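Local structure of nucleocapsid protein (Rift Valley fever virus, 4H5P) at residues A[126-131]-A[170-175]. The protein encapsidates the viral genomic RNA, shielding it from nucleases and forming the ribonucleoprotein template for transcription and replication. Sequence-based numbering, arbitrary orientation.
Sequences LPVTGT and SLYLLQ. With nucleotides of chain E.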
loop_
_atom_site.group_PDB
_atom_site.type_symbol
_atom_site.label_atom_id
_atom_site.label_comp_id
_atom_site.label_asym_id
_atom_site.label_seq_id
_atom_site.Cartn_x
_atom_site.Cartn_y
_atom_site.Cartn_z
ATOM N N LEU A 126 -23.534 15.297 -0.019
ATOM C CA LEU A 126 -22.088 15.492 0.114
ATOM C C LEU A 126 -21.473 14.424 1.042
ATOM O O LEU A 126 -22.217 13.856 1.842
ATOM C CB LEU A 126 -21.802 16.910 0.667
ATOM C CG LEU A 126 -22.368 18.103 -0.118
ATOM C CD1 LEU A 126 -22.192 19.392 0.653
ATOM C CD2 LEU A 126 -21.724 18.242 -1.499
ATOM N N PRO A 127 -20.133 14.148 0.992
ATOM C CA PRO A 127 -19.549 13.141 1.910
ATOM C C PRO A 127 -19.815 13.452 3.391
ATOM O O PRO A 127 -19.979 12.529 4.187
ATOM C CB PRO A 127 -18.054 13.199 1.582
ATOM C CG PRO A 127 -18.016 13.639 0.129
ATOM C CD PRO A 127 -19.097 14.689 0.082
ATOM N N VAL A 128 -19.872 14.746 3.755
ATOM C CA VAL A 128 -20.244 15.225 5.093
ATOM C C VAL A 128 -21.423 16.166 4.858
ATOM O O VAL A 128 -21.255 17.186 4.193
ATOM C CB VAL A 128 -19.093 15.876 5.909
ATOM C CG1 VAL A 128 -19.581 16.316 7.285
ATOM C CG2 VAL A 128 -17.912 14.929 6.061
ATOM N N THR A 129 -22.628 15.776 5.311
ATOM C CA THR A 129 -23.859 16.538 5.074
ATOM C C THR A 129 -23.955 17.772 5.963
ATOM O O THR A 129 -23.209 17.900 6.939
ATOM C CB THR A 129 -25.100 15.648 5.249
ATOM O OG1 THR A 129 -25.162 15.180 6.597
ATOM C CG2 THR A 129 -25.120 14.463 4.271
ATOM N N GLY A 130 -24.869 18.674 5.592
ATOM C CA GLY A 130 -25.176 19.892 6.332
ATOM C C GLY A 130 -25.696 19.558 7.708
ATOM O O GLY A 130 -25.250 20.142 8.696
ATOM N N THR A 131 -26.600 18.554 7.770
ATOM C CA THR A 131 -27.203 18.022 8.998
ATOM C C THR A 131 -26.080 17.588 9.961
ATOM O O THR A 131 -26.129 17.947 11.137
ATOM C CB THR A 131 -28.181 16.878 8.651
ATOM O OG1 THR A 131 -29.225 17.402 7.833
ATOM C CG2 THR A 131 -28.802 16.222 9.886
ATOM N N SER A 170 -12.300 25.242 8.124
ATOM C CA SER A 170 -11.449 24.136 8.594
ATOM C C SER A 170 -12.237 23.106 9.407
ATOM O O SER A 170 -11.838 21.944 9.425
ATOM C CB SER A 170 -10.287 24.655 9.430
ATOM O OG SER A 170 -9.381 25.380 8.620
ATOM N N LEU A 171 -13.354 23.508 10.070
ATOM C CA LEU A 171 -14.206 22.565 10.817
ATOM C C LEU A 171 -14.813 21.569 9.824
ATOM O O LEU A 171 -14.865 20.380 10.126
ATOM C CB LEU A 171 -15.298 23.280 11.646
ATOM C CG LEU A 171 -16.179 22.391 12.555
ATOM C CD1 LEU A 171 -15.438 21.945 13.802
ATOM C CD2 LEU A 171 -17.441 23.103 12.964
ATOM N N TYR A 172 -15.195 22.049 8.608
ATOM C CA TYR A 172 -15.683 21.179 7.539
ATOM C C TYR A 172 -14.556 20.318 7.002
ATOM O O TYR A 172 -14.749 19.117 6.836
ATOM C CB TYR A 172 -16.334 21.947 6.368
ATOM C CG TYR A 172 -16.970 20.986 5.381
ATOM C CD1 TYR A 172 -18.148 20.315 5.697
ATOM C CD2 TYR A 172 -16.330 20.649 4.192
ATOM C CE1 TYR A 172 -18.700 19.371 4.835
ATOM C CE2 TYR A 172 -16.871 19.699 3.323
ATOM C CZ TYR A 172 -18.065 19.071 3.644
ATOM O OH TYR A 172 -18.632 18.128 2.816
ATOM N N LEU A 173 -13.388 20.945 6.712
ATOM C CA LEU A 173 -12.204 20.303 6.129
ATOM C C LEU A 173 -11.733 19.140 6.982
ATOM O O LEU A 173 -11.325 18.121 6.434
ATOM C CB LEU A 173 -11.063 21.319 5.902
ATOM C CG LEU A 173 -11.238 22.332 4.728
ATOM C CD1 LEU A 173 -10.014 23.204 4.572
ATOM C CD2 LEU A 173 -11.474 21.620 3.385
ATOM N N LEU A 174 -11.861 19.268 8.317
ATOM C CA LEU A 174 -11.508 18.240 9.285
ATOM C C LEU A 174 -12.408 17.007 9.107
ATOM O O LEU A 174 -11.889 15.898 9.012
ATOM C CB LEU A 174 -11.632 18.826 10.714
ATOM C CG LEU A 174 -11.348 17.919 11.916
ATOM C CD1 LEU A 174 -9.904 17.435 11.927
ATOM C CD2 LEU A 174 -11.662 18.639 13.220
ATOM N N GLN A 175 -13.741 17.203 9.034
ATOM C CA GLN A 175 -14.712 16.116 8.870
ATOM C C GLN A 175 -14.578 15.476 7.501
ATOM O O GLN A 175 -14.503 14.252 7.405
ATOM C CB GLN A 175 -16.164 16.598 9.073
ATOM C CG GLN A 175 -16.400 17.516 10.265
ATOM C CD GLN A 175 -15.762 17.054 11.564
ATOM O OE1 GLN A 175 -15.952 15.917 12.029
ATOM N NE2 GLN A 175 -14.987 17.939 12.177
ATOM P P U E 7 -13.574 6.597 -3.616
ATOM O OP1 U E 7 -12.304 6.083 -4.193
ATOM O OP2 U E 7 -14.861 6.233 -4.243
ATOM O "O5'" U E 7 -13.676 6.187 -2.071
ATOM C "C5'" U E 7 -12.532 5.734 -1.333
ATOM C "C4'" U E 7 -12.921 5.478 0.113
ATOM O "O4'" U E 7 -13.192 6.743 0.762
ATOM C "C3'" U E 7 -14.196 4.679 0.277
ATOM O "O3'" U E 7 -13.900 3.288 0.255
ATOM C "C2'" U E 7 -14.718 5.150 1.636
ATOM O "O2'" U E 7 -14.166 4.443 2.731
ATOM C "C1'" U E 7 -14.282 6.615 1.659
ATOM N N1 U E 7 -15.387 7.598 1.255
ATOM C C2 U E 7 -16.441 7.851 2.140
ATOM O O2 U E 7 -16.547 7.318 3.239
ATOM N N3 U E 7 -17.390 8.746 1.670
ATOM C C4 U E 7 -17.376 9.424 0.450
ATOM O O4 U E 7 -18.293 10.193 0.172
ATOM C C5 U E 7 -16.257 9.105 -0.415
ATOM C C6 U E 7 -15.330 8.226 0.006
#
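Tyr-172 reaches from helix 159-180 to the backbone of Val-128 in the loop 126-129. The phenol OH of Tyr-172 lies 3.1 Å from the carbonyl O of Val-128, a possible hydrogen bond, since the phenol proton could be given to another acceptor instead. This carbonyl sits at the rim of the ring, in its plane, and also approaches CE1 of Tyr-172 at 3.4 Å. With CG anti to the backbone N (chi1 -173°), the ring is carried out from the helix, and its length lets a buried hydroxyl reach the loop backbone. Beside the hydroxyl, Leu-126 CB makes a van der Waals contact with Tyr-172 OH at 4.0 Å.

The apolar packing centres on Val-128, whose short branched side chain fits between the ring and the helix. Its CB rests 3.7 Å from Tyr-172 CE1, and the valine and tyrosine side chains point opposite ways as they pass. Both methyls face the CB of Gln-175 from one side, and CG2 also meets the backbone C of Gln-175 at 3.7 Å. Met-133 and Val-179 add further apolar cover to Val-128.

Gln-175 offers Val-128 its aliphatic root and turns its amide elsewhere. A bend at chi2 (-47°) folds the chain back along its own helix, where NE2 donates to Leu-171 O at 3.2 Å, nearly within both the amide and carbonyl planes.

Pro-127 faces the nucleic acid: its CB lies 3.3 Å from O4 of U7 of chain E, a van der Waals approach to the base. Its compact, rigid apolar ring also packs on Phe-176, Val-179 and Ile-180. The loop, with Thr-129 as N-cap of helix 130-134, is thus packed against helix 159-180 in the all-helical phlebovirus nucleocapsid fold, beside a bound RNA base.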